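Local coordinates for protein glycoside hydrolase family 81 (Clostridium thermocellum, PDB 6FOP) that probably hydrolyses beta-1,3-glucans such as laminarin as a family 81 glycoside hydrolase of the cellulosome, at residues A[33-37]-A[395-399]; A[152-156]-A[208-214]; A[300-304]-A[664-668]; A[349-353]-A[368-372]. All coordinates share one frame; numbering follows the deposited sequence.

Contact 1: A[33-37]-A[395-399]; sequences GAVPT and SNWGT
Val35 and Thr37 each bring a methyl group to the six-membered ring of Trp397. Val35 CG1 lies 3.8 Å from Trp397 CE3 and Thr37 CG2 lies 3.7 Å from the same atom; both methyls also reach the neighbouring CZ3. Both side chains meet the indole at a slant through their methyls. With CG anti to the carbonyl carbon (chi1 -69°), the tryptophan swings its ring to these residues while its carbonyl turns to the backbone of Val35. There Val35 N donates to Trp397 O over 2.8 Å, a nearly straight bond (169° at the hydrogen) lying in the carbonyl plane. A water bridges the same oxygen to Val35 O, 2.9 Å from Trp397 O and 2.7 Å from Val35 O. One residue before Val35, Ala34 CB lies 3.6 Å from Trp397 O and also reaches Gly398 O. The CA atoms of Ala34 and Gly398 are 4.5 Å apart, leaving no room for a side chain on Gly398, whose positive phi (89°) also suits a G1 beta bulge opposite Asp394. Arg468, which also belongs to a calcium site, hydrogen-bonds to both Thr37 OG1 and Gly398 O. The indole NH is taken up by Gln22 O. The 33-37 loop thus lies against the turn between strands 390-394 and 399-403, while helix 43-46 covers the junction, Leu45 touching both Val35 and Trp397 and Trp46 stacking on the indole.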
loop_
_atom_site.group_PDB
_atom_site.type_symbol
_atom_site.label_atom_id
_atom_site.label_comp_id
_atom_site.label_asym_id
_atom_site.label_seq_id
_atom_site.Cartn_x
_atom_site.Cartn_y
_atom_site.Cartn_z
ATOM N N GLY A 33 -2.681 -1.655 22.817
ATOM C CA GLY A 33 -3.401 -0.780 21.918
ATOM C C GLY A 33 -3.942 -1.502 20.704
ATOM O O GLY A 33 -3.930 -2.727 20.606
ATOM N N ALA A 34 -4.407 -0.729 19.745
ATOM C CA ALA A 34 -5.000 -1.315 18.560
ATOM C C ALA A 34 -4.008 -2.223 17.825
ATOM O O ALA A 34 -2.813 -1.908 17.724
ATOM C CB ALA A 34 -5.525 -0.234 17.654
ATOM N N VAL A 35 -4.524 -3.319 17.306
ATOM C CA VAL A 35 -3.715 -4.392 16.721
ATOM C C VAL A 35 -3.485 -4.140 15.236
ATOM O O VAL A 35 -4.440 -4.001 14.485
ATOM C CB VAL A 35 -4.440 -5.735 16.928
ATOM C CG1 VAL A 35 -3.659 -6.869 16.303
ATOM C CG2 VAL A 35 -4.690 -5.972 18.417
ATOM N N PRO A 36 -2.218 -4.077 14.784
ATOM C CA PRO A 36 -1.985 -3.940 13.344
ATOM C C PRO A 36 -2.623 -5.067 12.537
ATOM O O PRO A 36 -2.605 -6.233 12.961
ATOM C CB PRO A 36 -0.452 -3.986 13.226
ATOM C CG PRO A 36 -0.003 -3.484 14.565
ATOM C CD PRO A 36 -0.959 -4.069 15.538
ATOM N N THR A 37 -3.187 -4.708 11.382
ATOM C CA THR A 37 -3.771 -5.661 10.428
ATOM C C THR A 37 -3.344 -5.277 9.013
ATOM O O THR A 37 -2.610 -4.296 8.805
ATOM C CB THR A 37 -5.315 -5.627 10.515
ATOM O OG1 THR A 37 -5.810 -4.362 10.060
ATOM C CG2 THR A 37 -5.797 -5.848 11.935
ATOM N N SER A 395 -13.410 -2.649 19.676
ATOM C CA SER A 395 -12.341 -2.345 20.638
ATOM C C SER A 395 -11.489 -3.564 20.990
ATOM O O SER A 395 -10.624 -3.486 21.849
ATOM C CB SER A 395 -12.923 -1.755 21.909
ATOM O OG SER A 395 -13.794 -2.695 22.506
ATOM N N ASN A 396 -11.770 -4.704 20.378
ATOM C CA ASN A 396 -10.906 -5.886 20.502
ATOM C C ASN A 396 -9.674 -5.702 19.610
ATOM O O ASN A 396 -8.545 -5.730 20.068
ATOM C CB ASN A 396 -11.742 -7.115 20.125
ATOM C CG ASN A 396 -11.010 -8.415 20.326
ATOM O OD1 ASN A 396 -10.240 -8.571 21.281
ATOM N ND2 ASN A 396 -11.255 -9.367 19.432
ATOM N N TRP A 397 -9.931 -5.473 18.320
ATOM C CA TRP A 397 -8.882 -5.168 17.352
ATOM C C TRP A 397 -8.516 -3.679 17.326
ATOM O O TRP A 397 -7.349 -3.323 17.147
ATOM C CB TRP A 397 -9.284 -5.628 15.939
ATOM C CG TRP A 397 -9.334 -7.126 15.808
ATOM C CD1 TRP A 397 -10.362 -7.950 16.199
ATOM C CD2 TRP A 397 -8.307 -7.986 15.308
ATOM N NE1 TRP A 397 -10.048 -9.260 15.945
ATOM C CE2 TRP A 397 -8.788 -9.314 15.411
ATOM C CE3 TRP A 397 -7.034 -7.768 14.789
ATOM C CZ2 TRP A 397 -8.039 -10.418 14.984
ATOM C CZ3 TRP A 397 -6.291 -8.855 14.377
ATOM C CH2 TRP A 397 -6.792 -10.163 14.477
ATOM N N GLY A 398 -9.521 -2.812 17.443
ATOM C CA GLY A 398 -9.309 -1.356 17.298
ATOM C C GLY A 398 -9.450 -0.934 15.842
ATOM O O GLY A 398 -8.454 -0.712 15.125
ATOM N N THR A 399 -10.702 -0.831 15.411
ATOM C CA THR A 399 -11.031 -0.519 14.017
ATOM C C THR A 399 -12.432 0.037 13.941
ATOM O O THR A 399 -13.302 -0.364 14.724
ATOM C CB THR A 399 -10.848 -1.769 13.089
ATOM O OG1 THR A 399 -11.144 -1.425 11.724
ATOM C CG2 THR A 399 -11.741 -2.909 13.492
HETATM O O HOH W 1 -7.017 -3.166 14.286
#

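Contact 2: A[152-156]-A[208-214]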
loop_
_atom_site.group_PDB
_atom_site.type_symbol
_atom_site.label_atom_id
_atom_site.label_comp_id
_atom_site.label_asym_id
_atom_site.label_seq_id
_atom_site.Cartn_x
_atom_site.Cartn_y
_atom_site.Cartn_z
ATOM N N THR A 152 24.670 -29.315 3.049
ATOM C CA THR A 152 26.106 -29.238 2.817
ATOM C C THR A 152 26.656 -28.232 3.798
ATOM O O THR A 152 26.103 -27.151 3.931
ATOM C CB THR A 152 26.387 -28.738 1.395
ATOM O OG1 THR A 152 25.802 -29.670 0.495
ATOM C CG2 THR A 152 27.909 -28.635 1.105
ATOM N N VAL A 153 27.743 -28.581 4.465
ATOM C CA VAL A 153 28.382 -27.668 5.388
ATOM C C VAL A 153 29.647 -27.206 4.645
ATOM O O VAL A 153 30.589 -27.965 4.451
ATOM C CB VAL A 153 28.688 -28.349 6.719
ATOM C CG1 VAL A 153 29.352 -27.353 7.657
ATOM C CG2 VAL A 153 27.384 -28.869 7.336
ATOM N N PHE A 154 29.596 -25.966 4.157
ATOM C CA PHE A 154 30.738 -25.397 3.440
ATOM C C PHE A 154 31.741 -24.695 4.350
ATOM O O PHE A 154 32.887 -24.484 3.933
ATOM C CB PHE A 154 30.301 -24.510 2.257
ATOM C CG PHE A 154 29.664 -23.195 2.626
ATOM C CD1 PHE A 154 30.445 -22.077 2.917
ATOM C CD2 PHE A 154 28.286 -23.052 2.587
ATOM C CE1 PHE A 154 29.873 -20.860 3.239
ATOM C CE2 PHE A 154 27.700 -21.825 2.888
ATOM C CZ PHE A 154 28.491 -20.728 3.202
ATOM N N TYR A 155 31.328 -24.359 5.570
ATOM C CA TYR A 155 32.217 -23.801 6.568
ATOM C C TYR A 155 31.758 -24.271 7.924
ATOM O O TYR A 155 30.558 -24.263 8.237
ATOM C CB TYR A 155 32.198 -22.248 6.563
ATOM C CG TYR A 155 32.996 -21.703 7.710
ATOM C CD1 TYR A 155 34.388 -21.585 7.624
ATOM C CD2 TYR A 155 32.387 -21.426 8.933
ATOM C CE1 TYR A 155 35.142 -21.157 8.712
ATOM C CE2 TYR A 155 33.131 -20.995 10.026
ATOM C CZ TYR A 155 34.508 -20.858 9.910
ATOM O OH TYR A 155 35.256 -20.420 10.991
ATOM N N GLY A 156 32.747 -24.622 8.750
ATOM C CA GLY A 156 32.521 -24.842 10.161
ATOM C C GLY A 156 32.582 -26.283 10.576
ATOM O O GLY A 156 32.640 -27.185 9.749
ATOM N N ASP A 208 26.169 -16.082 -1.584
ATOM C CA ASP A 208 27.150 -17.003 -2.172
ATOM C C ASP A 208 27.676 -17.900 -1.057
ATOM O O ASP A 208 27.306 -17.714 0.094
ATOM C CB ASP A 208 28.284 -16.222 -2.891
ATOM C CG ASP A 208 29.094 -15.355 -1.962
ATOM O OD1 ASP A 208 29.745 -15.921 -1.071
ATOM O OD2 ASP A 208 29.061 -14.098 -2.099
ATOM N N ASN A 209 28.526 -18.867 -1.405
ATOM C CA ASN A 209 29.108 -19.790 -0.429
ATOM C C ASN A 209 30.575 -19.523 -0.149
ATOM O O ASN A 209 31.267 -20.432 0.281
ATOM C CB ASN A 209 28.905 -21.248 -0.847
ATOM C CG ASN A 209 29.651 -21.639 -2.125
ATOM O OD1 ASN A 209 30.286 -20.822 -2.806
ATOM N ND2 ASN A 209 29.606 -22.934 -2.430
ATOM N N THR A 210 31.034 -18.283 -0.316
ATOM C CA THR A 210 32.418 -17.978 -0.009
ATOM C C THR A 210 32.583 -17.670 1.480
ATOM O O THR A 210 31.689 -17.130 2.145
ATOM C CB THR A 210 32.963 -16.802 -0.844
ATOM O OG1 THR A 210 32.369 -15.554 -0.442
ATOM C CG2 THR A 210 32.744 -17.057 -2.336
ATOM N N VAL A 211 33.790 -17.974 1.969
ATOM C CA VAL A 211 34.109 -17.687 3.364
ATOM C C VAL A 211 34.171 -16.185 3.589
ATOM O O VAL A 211 33.767 -15.718 4.622
ATOM C CB VAL A 211 35.419 -18.399 3.771
ATOM C CG1 VAL A 211 35.847 -17.997 5.176
ATOM C CG2 VAL A 211 35.218 -19.902 3.682
ATOM N N SER A 212 34.656 -15.431 2.615
ATOM C CA SER A 212 34.692 -13.976 2.724
ATOM C C SER A 212 33.286 -13.366 2.976
ATOM O O SER A 212 33.109 -12.531 3.855
ATOM C CB SER A 212 35.322 -13.360 1.466
ATOM O OG SER A 212 35.292 -11.948 1.586
ATOM N N THR A 213 32.299 -13.830 2.216
ATOM C CA THR A 213 30.934 -13.389 2.409
ATOM C C THR A 213 30.398 -13.799 3.762
ATOM O O THR A 213 29.814 -12.971 4.473
ATOM C CB THR A 213 30.054 -13.880 1.266
ATOM O OG1 THR A 213 30.523 -13.266 0.057
ATOM C CG2 THR A 213 28.574 -13.544 1.495
ATOM N N LEU A 214 30.632 -15.042 4.150
ATOM C CA LEU A 214 30.165 -15.522 5.449
ATOM C C LEU A 214 30.761 -14.697 6.580
ATOM O O LEU A 214 30.064 -14.362 7.532
ATOM C CB LEU A 214 30.520 -16.988 5.610
ATOM C CG LEU A 214 30.115 -17.653 6.920
ATOM C CD1 LEU A 214 28.597 -17.656 7.107
ATOM C CD2 LEU A 214 30.657 -19.073 6.949
#
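Phe154 holds CG between the backbone N and the carbonyl carbon (chi1 71°), which brings one face of its ring against Asn209 CB. That atom sits 3.8 Å from the centroid of the Phe154 ring and almost on its normal, a CH-pi contact. On the same residue, Asn209 O comes within 3.2 Å of Phe154 CD1. Next along the strand, Tyr155 has CG anti to its backbone N and crosses Leu214 at about a right angle; Leu214 CD2 is 3.5 Å from Tyr155 CD2 and also meets CB and CG. The pair Phe154 and Tyr155 forms a classic beta bulge opposite Gly164, on the outermost strand of an eight-stranded antiparallel sheet, while the other segment leads into helix 211-220. Side-chain bonds hold the start of that helix. Asp208 OD1 accepts from Thr210 N at 2.8 Å through its anti lone pair, making an Asx turn, and takes Thr210 OG1 from above the carboxylate plane. Thr210 is the N-cap, its OG1 accepting from Thr213 N at 3.2 Å. Asp208 OD2 receives Thr213 OG1 at 2.7 Å through its syn lone pair. Leu206 of strand 200-206 touches both Phe154 and Leu214.

Contact 3: A[300-304]-A[664-668]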
loop_
_atom_site.group_PDB
_atom_site.type_symbol
_atom_site.label_atom_id
_atom_site.label_comp_id
_atom_site.label_asym_id
_atom_site.label_seq_id
_atom_site.Cartn_x
_atom_site.Cartn_y
_atom_site.Cartn_z
ATOM N N TYR A 300 11.560 11.089 -3.516
ATOM C CA TYR A 300 10.792 11.093 -4.746
ATOM C C TYR A 300 10.358 12.501 -5.083
ATOM O O TYR A 300 10.080 13.289 -4.216
ATOM C CB TYR A 300 9.559 10.219 -4.564
ATOM C CG TYR A 300 9.833 8.780 -4.137
ATOM C CD1 TYR A 300 10.770 7.990 -4.784
ATOM C CD2 TYR A 300 9.074 8.189 -3.140
ATOM C CE1 TYR A 300 10.999 6.663 -4.386
ATOM C CE2 TYR A 300 9.282 6.880 -2.744
ATOM C CZ TYR A 300 10.227 6.114 -3.383
ATOM O OH TYR A 300 10.411 4.819 -2.963
ATOM N N ARG A 301 10.196 12.774 -6.363
ATOM C CA ARG A 301 9.558 14.015 -6.804
ATOM C C ARG A 301 8.036 13.815 -6.800
ATOM O O ARG A 301 7.505 12.853 -7.353
ATOM C CB ARG A 301 10.057 14.408 -8.183
ATOM C CG ARG A 301 11.504 14.836 -8.182
ATOM C CD ARG A 301 11.891 15.623 -9.426
ATOM N NE ARG A 301 13.340 15.688 -9.598
ATOM C CZ ARG A 301 14.153 16.499 -8.924
ATOM N NH1 ARG A 301 13.680 17.340 -8.004
ATOM N NH2 ARG A 301 15.465 16.463 -9.166
ATOM N N TYR A 302 7.366 14.769 -6.167
ATOM C CA TYR A 302 5.920 14.867 -6.166
ATOM C C TYR A 302 5.533 15.795 -7.313
ATOM O O TYR A 302 6.153 16.838 -7.497
ATOM C CB TYR A 302 5.485 15.465 -4.844
ATOM C CG TYR A 302 4.022 15.849 -4.733
ATOM C CD1 TYR A 302 3.013 14.885 -4.726
ATOM C CD2 TYR A 302 3.662 17.176 -4.563
ATOM C CE1 TYR A 302 1.690 15.224 -4.574
ATOM C CE2 TYR A 302 2.333 17.536 -4.402
ATOM C CZ TYR A 302 1.349 16.560 -4.403
ATOM O OH TYR A 302 0.035 16.913 -4.234
ATOM N N HIS A 303 4.528 15.411 -8.096
ATOM C CA HIS A 303 4.147 16.152 -9.295
ATOM C C HIS A 303 2.828 16.885 -9.180
ATOM O O HIS A 303 2.289 17.349 -10.204
ATOM C CB HIS A 303 4.114 15.215 -10.498
ATOM C CG HIS A 303 5.448 14.626 -10.791
ATOM N ND1 HIS A 303 6.381 15.268 -11.569
ATOM C CD2 HIS A 303 6.038 13.486 -10.361
ATOM C CE1 HIS A 303 7.487 14.541 -11.613
ATOM N NE2 HIS A 303 7.297 13.454 -10.899
ATOM N N GLY A 304 2.295 16.990 -7.970
ATOM C CA GLY A 304 1.046 17.702 -7.729
ATOM C C GLY A 304 -0.151 16.808 -7.996
ATOM O O GLY A 304 -0.065 15.832 -8.763
ATOM N N PHE A 664 5.736 15.404 -16.648
ATOM C CA PHE A 664 6.380 15.093 -15.377
ATOM C C PHE A 664 7.778 15.681 -15.234
ATOM O O PHE A 664 8.463 15.410 -14.262
ATOM C CB PHE A 664 6.408 13.580 -15.212
ATOM C CG PHE A 664 5.041 12.997 -15.111
ATOM C CD1 PHE A 664 4.348 13.052 -13.909
ATOM C CD2 PHE A 664 4.386 12.526 -16.242
ATOM C CE1 PHE A 664 3.061 12.541 -13.806
ATOM C CE2 PHE A 664 3.120 12.034 -16.137
ATOM C CZ PHE A 664 2.459 12.040 -14.931
ATOM N N SER A 665 8.211 16.502 -16.187
ATOM C CA SER A 665 9.549 17.078 -16.145
ATOM C C SER A 665 9.586 18.452 -15.456
ATOM O O SER A 665 10.647 19.084 -15.412
ATOM C CB SER A 665 10.127 17.186 -17.550
ATOM O OG SER A 665 9.500 18.200 -18.285
ATOM N N VAL A 666 8.439 18.910 -14.971
ATOM C CA VAL A 666 8.301 20.228 -14.341
ATOM C C VAL A 666 7.587 20.073 -13.014
ATOM O O VAL A 666 6.508 19.465 -12.962
ATOM C CB VAL A 666 7.434 21.176 -15.196
ATOM C CG1 VAL A 666 7.363 22.584 -14.587
ATOM C CG2 VAL A 666 7.941 21.254 -16.595
ATOM N N THR A 667 8.125 20.695 -11.966
ATOM C CA THR A 667 7.471 20.727 -10.666
ATOM C C THR A 667 7.165 22.159 -10.240
ATOM O O THR A 667 7.571 23.112 -10.911
ATOM C CB THR A 667 8.289 19.970 -9.620
ATOM O OG1 THR A 667 9.607 20.523 -9.557
ATOM C CG2 THR A 667 8.379 18.483 -9.990
ATOM N N ALA A 668 6.486 22.296 -9.110
ATOM C CA ALA A 668 6.067 23.599 -8.603
ATOM C C ALA A 668 6.102 23.615 -7.098
ATOM O O ALA A 668 5.976 22.561 -6.446
ATOM C CB ALA A 668 4.666 23.963 -9.095
HETATM O O HOH W 2 11.165 18.579 -7.797
HETATM O O HOH W 3 5.011 17.406 -13.085
#
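His303 and Phe664 form a T-shaped (edge-to-face) aromatic pair. It joins the loop leaving strand 295-301, in a three-stranded antiparallel sheet, to the loop between strands 661-662 and 673-678 near the C-terminus. The ring planes stand at 82°, with the edge of Phe664 directed at the histidine face. Along the histidine, CB lies 4.0 Å from Phe664 CD1. CG is 3.7 Å from that same atom, which stands over one imidazole face, off-centre toward the rim; chi1 of -62°, placing CG anti to the carbonyl carbon, turns the ring across Phe664. CD2 also faces Phe664 CD1. A water lies 3.0 Å from His303 ND1, in the ring plane, and donates to Val666 O, linking the two loops. Beyond it, CE1 approaches Phe664 O to 3.0 Å, while NE2 is farther from that oxygen. Phe664 CB adds a CH-pi contact over the same face, toward CE1 and ND1. Alongside, Thr667 CG2 packs 3.7 Å from Tyr302 O, a carbonyl already bonded to Ser239 OG. Tyr302 itself bonds through its hydroxyl to Pro671 O and touches Ile521 and Thr525 of helix 514-534. A second water bridges the loops farther out, accepting from Arg301 NH1 at 2.8 Å and lying 3.1 Å from Thr667 OG1.

Contact 4: A[349-353]-A[368-372]; sequences LSCAL and FISFM
Two successive helices, 339-359 and 362-379, form an antiparallel helical hairpin, and residues 349-353 and 368-372 are where their facing side chains interlock. The segment axes approach to 10.1 Å, with 151° between their N-to-C directions, and no hydrogen bond passes between the segments; the contact is almost wholly apolar. Leu349 sends its two methyls to different aromatic rings: CD2 lies 3.8 Å from Phe368 CD1, and CD1 lies 3.8 Å from Phe371 CD2, the leucine side chain as a whole crossing Phe371 at about a right angle. Ala352 CB and Leu353 CA meet Phe368 at CE2 and CD2, away from the CD1 atom that Leu349 touches, so three residues of the opposite helix contact the phenyl. Met372 is extended about chi2 and bends at chi3 (72°), setting SD 4.0 Å from Leu349 CB and 4.1 Å from Leu353 CD2. The bend carries its CE to Ser350 OG, 3.6 Å away, whose hydroxyl is tied to Leu346 O one turn back. Leu353 also reaches Ile369. Outside the pair, helix 317-329 covers Ala352 and Phe368, and helix 416-433 lies against Ser350 and Leu353. The arrangement is consistent with the (alpha/alpha)6 barrel of the six-hairpin clan, in which paired antiparallel helices pack side by side.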
loop_
_atom_site.group_PDB
_atom_site.type_symbol
_atom_site.label_atom_id
_atom_site.label_comp_id
_atom_site.label_asym_id
_atom_site.label_seq_id
_atom_site.Cartn_x
_atom_site.Cartn_y
_atom_site.Cartn_z
ATOM N N LEU A 349 -20.295 11.245 -7.636
ATOM C CA LEU A 349 -20.760 12.625 -7.395
ATOM C C LEU A 349 -19.591 13.612 -7.209
ATOM O O LEU A 349 -19.623 14.747 -7.690
ATOM C CB LEU A 349 -21.707 12.705 -6.229
ATOM C CG LEU A 349 -22.979 11.852 -6.344
ATOM C CD1 LEU A 349 -23.947 12.206 -5.243
ATOM C CD2 LEU A 349 -23.677 11.885 -7.664
ATOM N N SER A 350 -18.564 13.157 -6.488
ATOM C CA SER A 350 -17.379 13.971 -6.230
ATOM C C SER A 350 -16.659 14.416 -7.485
ATOM O O SER A 350 -16.099 15.526 -7.530
ATOM C CB SER A 350 -16.395 13.202 -5.347
ATOM O OG SER A 350 -16.937 12.879 -4.086
ATOM N N CYS A 351 -16.653 13.533 -8.490
ATOM C CA CYS A 351 -16.025 13.821 -9.761
ATOM C C CYS A 351 -16.913 14.655 -10.711
ATOM O O CYS A 351 -16.392 15.388 -11.547
ATOM C CB CYS A 351 -15.552 12.525 -10.424
ATOM S SG CYS A 351 -14.201 11.705 -9.570
ATOM N N ALA A 352 -18.229 14.571 -10.550
ATOM C CA ALA A 352 -19.143 15.347 -11.417
ATOM C C ALA A 352 -19.417 16.745 -10.890
ATOM O O ALA A 352 -19.727 17.656 -11.662
ATOM C CB ALA A 352 -20.438 14.604 -11.575
ATOM N N LEU A 353 -19.343 16.921 -9.571
ATOM C CA LEU A 353 -19.680 18.191 -8.930
ATOM C C LEU A 353 -18.980 19.405 -9.560
ATOM O O LEU A 353 -19.655 20.382 -9.934
ATOM C CB LEU A 353 -19.404 18.085 -7.427
ATOM C CG LEU A 353 -19.555 19.353 -6.605
ATOM C CD1 LEU A 353 -20.951 19.977 -6.744
ATOM C CD2 LEU A 353 -19.219 19.085 -5.149
ATOM N N PHE A 368 -26.115 17.358 -6.205
ATOM C CA PHE A 368 -24.929 16.571 -5.883
ATOM C C PHE A 368 -24.453 16.878 -4.466
ATOM O O PHE A 368 -24.262 15.960 -3.667
ATOM C CB PHE A 368 -23.795 16.854 -6.885
ATOM C CG PHE A 368 -24.079 16.444 -8.319
ATOM C CD1 PHE A 368 -24.908 15.391 -8.623
ATOM C CD2 PHE A 368 -23.460 17.112 -9.370
ATOM C CE1 PHE A 368 -25.139 15.022 -9.935
ATOM C CE2 PHE A 368 -23.689 16.722 -10.680
ATOM C CZ PHE A 368 -24.545 15.697 -10.947
ATOM N N ILE A 369 -24.238 18.156 -4.154
ATOM C CA ILE A 369 -23.759 18.593 -2.813
ATOM C C ILE A 369 -24.712 18.168 -1.732
ATOM O O ILE A 369 -24.306 17.712 -0.662
ATOM C CB ILE A 369 -23.536 20.122 -2.700
ATOM C CG1 ILE A 369 -22.335 20.506 -3.544
ATOM C CG2 ILE A 369 -23.291 20.554 -1.248
ATOM C CD1 ILE A 369 -22.028 21.986 -3.620
ATOM N N SER A 370 -26.016 18.342 -1.970
ATOM C CA SER A 370 -27.030 17.982 -0.976
ATOM C C SER A 370 -26.949 16.505 -0.618
ATOM O O SER A 370 -27.007 16.128 0.552
ATOM C CB SER A 370 -28.439 18.301 -1.484
ATOM O OG SER A 370 -29.432 17.876 -0.568
ATOM N N PHE A 371 -26.850 15.653 -1.642
ATOM C CA PHE A 371 -26.760 14.216 -1.396
ATOM C C PHE A 371 -25.436 13.836 -0.726
ATOM O O PHE A 371 -25.427 13.015 0.187
ATOM C CB PHE A 371 -27.002 13.365 -2.657
ATOM C CG PHE A 371 -27.201 11.906 -2.330
ATOM C CD1 PHE A 371 -28.419 11.474 -1.845
ATOM C CD2 PHE A 371 -26.159 10.997 -2.405
ATOM C CE1 PHE A 371 -28.640 10.156 -1.505
ATOM C CE2 PHE A 371 -26.383 9.660 -2.083
ATOM C CZ PHE A 371 -27.610 9.245 -1.631
ATOM N N MET A 372 -24.346 14.460 -1.162
ATOM C CA MET A 372 -23.060 14.192 -0.548
ATOM C C MET A 372 -23.095 14.544 0.942
ATOM O O MET A 372 -22.706 13.751 1.800
ATOM C CB MET A 372 -21.949 14.979 -1.248
ATOM C CG MET A 372 -21.671 14.461 -2.645
ATOM S SD MET A 372 -20.767 15.634 -3.698
ATOM C CE MET A 372 -19.127 15.562 -2.948
#

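The four contacts lie well apart and none touches another. Contact 4 joins helices close in sequence, whereas contacts 1 and 3 each bring together segments more than 350 residues apart and alternate along the chain; their centres are 37 Å apart on opposite sides of the chain's centre. Contact 2 lies farthest out, in the beta-rich N-terminal part, with its centre 64 Å from that of contact 4. The closest approach is between contacts 3 and 4, whose nearest atoms are about 15 Å apart. In contact 1 the Thr37 side chain is about 7 Å from a calcium ion, probably the one held by Leu467, Arg468 and Phe470; in contact 4 the Ala352 side chain is about 8 Å from a sodium ion.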